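Protein scribble homolog (Homo sapiens, PDB 6EEY) probably acts as a cell-polarity scaffold, its PDZ domains binding C-terminal peptide ligands such as that of the alpha1D-adrenergic receptor. Local coordinates at residues P13-G18 against A51-R56. The protein carries 1 engineered substitution. Sequence-based numbering, arbitrary orientation.
Engineered in segment 13-18: Gly16 (natural residue Arg).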
loop_
_atom_site.group_PDB
_atom_site.type_symbol
_atom_site.label_atom_id
_atom_site.label_comp_id
_atom_site.label_asym_id
_atom_site.label_seq_id
_atom_site.Cartn_x
_atom_site.Cartn_y
_atom_site.Cartn_z
ATOM N N PRO A 13 -3.826 15.940 7.694
ATOM C CA PRO A 13 -4.286 14.982 8.705
ATOM C C PRO A 13 -5.502 14.184 8.325
ATOM O O PRO A 13 -5.672 13.077 8.854
ATOM C CB PRO A 13 -4.570 15.854 9.938
ATOM C CG PRO A 13 -4.077 17.179 9.642
ATOM C CD PRO A 13 -3.668 17.297 8.228
ATOM N N GLY A 14 -6.360 14.694 7.453
ATOM C CA GLY A 14 -7.526 13.980 6.987
ATOM C C GLY A 14 -7.373 13.348 5.622
ATOM O O GLY A 14 -8.310 12.703 5.142
ATOM N N GLU A 15 -6.203 13.467 5.006
ATOM C CA GLU A 15 -5.946 13.019 3.645
ATOM C C GLU A 15 -5.460 11.578 3.639
ATOM O O GLU A 15 -4.830 11.121 4.585
ATOM C CB GLU A 15 -4.833 13.926 3.111
ATOM C CG GLU A 15 -4.449 13.760 1.692
ATOM C CD GLU A 15 -3.178 14.519 1.303
ATOM O OE1 GLU A 15 -2.454 15.106 2.146
ATOM O OE2 GLU A 15 -2.924 14.524 0.094
ATOM N N GLY A 16 -5.718 10.863 2.551
ATOM C CA GLY A 16 -5.137 9.552 2.356
ATOM C C GLY A 16 -3.749 9.637 1.745
ATOM O O GLY A 16 -3.242 10.705 1.414
ATOM N N LEU A 17 -3.123 8.478 1.563
ATOM C CA LEU A 17 -1.786 8.479 0.991
ATOM C C LEU A 17 -1.796 8.870 -0.478
ATOM O O LEU A 17 -0.779 9.349 -0.981
ATOM C CB LEU A 17 -1.144 7.110 1.180
ATOM C CG LEU A 17 0.308 7.028 0.717
ATOM C CD1 LEU A 17 1.220 7.998 1.442
ATOM C CD2 LEU A 17 0.803 5.615 0.931
ATOM N N GLY A 18 -2.905 8.692 -1.176
ATOM C CA GLY A 18 -2.953 9.044 -2.574
ATOM C C GLY A 18 -2.334 8.031 -3.506
ATOM O O GLY A 18 -1.734 8.409 -4.507
ATOM N N ALA A 51 1.700 10.746 -1.509
ATOM C CA ALA A 51 2.805 9.952 -2.025
ATOM C C ALA A 51 3.459 10.629 -3.215
ATOM O O ALA A 51 4.683 10.598 -3.358
ATOM C CB ALA A 51 2.290 8.569 -2.420
ATOM N N GLY A 52 2.652 11.236 -4.074
ATOM C CA GLY A 52 3.196 11.946 -5.215
ATOM C C GLY A 52 4.035 13.132 -4.798
ATOM O O GLY A 52 5.127 13.349 -5.330
ATOM N N ARG A 53 3.550 13.903 -3.827
ATOM C CA ARG A 53 4.279 15.074 -3.359
ATOM C C ARG A 53 5.602 14.682 -2.728
ATOM O O ARG A 53 6.611 15.378 -2.889
ATOM C CB ARG A 53 3.437 15.845 -2.340
ATOM C CG ARG A 53 2.150 16.383 -2.901
ATOM C CD ARG A 53 1.509 17.358 -1.966
ATOM N NE ARG A 53 1.240 16.847 -0.635
ATOM C CZ ARG A 53 0.098 16.304 -0.233
ATOM N NH1 ARG A 53 -0.011 15.922 1.013
ATOM N NH2 ARG A 53 -0.910 16.132 -1.070
ATOM N N ASP A 54 5.617 13.577 -1.984
ATOM C CA ASP A 54 6.836 13.099 -1.341
ATOM C C ASP A 54 7.854 12.644 -2.378
ATOM O O ASP A 54 9.062 12.837 -2.198
ATOM C CB ASP A 54 6.428 11.994 -0.367
ATOM C CG ASP A 54 7.597 11.228 0.200
ATOM O OD1 ASP A 54 8.070 10.291 -0.468
ATOM O OD2 ASP A 54 8.033 11.551 1.324
ATOM N N GLY A 55 7.403 12.030 -3.458
ATOM C CA GLY A 55 8.258 11.735 -4.580
ATOM C C GLY A 55 8.935 10.387 -4.567
ATOM O O GLY A 55 9.512 10.002 -5.586
ATOM N N ARG A 56 8.868 9.642 -3.477
ATOM C CA ARG A 56 9.616 8.392 -3.396
ATOM C C ARG A 56 8.846 7.201 -3.955
ATOM O O ARG A 56 9.400 6.413 -4.726
ATOM C CB ARG A 56 10.031 8.118 -1.948
ATOM C CG ARG A 56 11.128 9.032 -1.482
ATOM C CD ARG A 56 11.473 8.792 -0.036
ATOM N NE ARG A 56 10.396 9.237 0.847
ATOM C CZ ARG A 56 10.396 9.084 2.163
ATOM N NH1 ARG A 56 11.403 8.481 2.776
ATOM N NH2 ARG A 56 9.391 9.558 2.869
HETATM O O HOH W 1 -0.051 10.575 -4.177
#
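Glu15 and Arg53 meet head-on, each reaching across from its own backbone, and illustrate how a bidentate salt bridge can clasp a loop to a short helix. Arg53 NH1 donates to Glu15 OE1 at 2.8 Å and NH2 to OE2, also at 2.8 Å; both oxygens use their syn lone pairs, and the carboxylate and guanidinium planes lie only 24° apart. Glu15 reaches this position fully stretched, with CG anti to the backbone N (chi1 -175°) and the chain extended beyond it, whereas Arg53 bends at chi3 (-56°) to present its end. Each group has a second partner that would help to hold it: OE1 also accepts from Ala12 N, and NH2 donates to Thr48 O. With Glu15 cut back to an alanine, the Arg53 guanidinium is likely to lose its counter-charge and turn more freely, and Ala12 N to lose this acceptor.

The loop ahead of strand 19-23 is the one that in PDZ domains receives the ligand's C-terminal carboxylate, and it probably does so here. It is of the Gly-Leu-Gly-Phe type, with Leu17 and Gly18 as its middle residues; the first position, Gly16, is an engineered glycine in place of the natural arginine. Helix 50-54 is the short helix of the fold. Beside the salt bridge, Ala51 N, in the first turn of that helix, donates to Leu17 O over 2.9 Å. One water continues the seam, giving a hydrogen bond to Gly18 O and accepting one from Gly52 N. The buried Leu17 side chain sets CG 4.0 Å from Ala51 CB, with CD1 equally near this methyl, while Leu57 touches both residues and Leu90 and Val92 of strand 89-94 pack against the leucine.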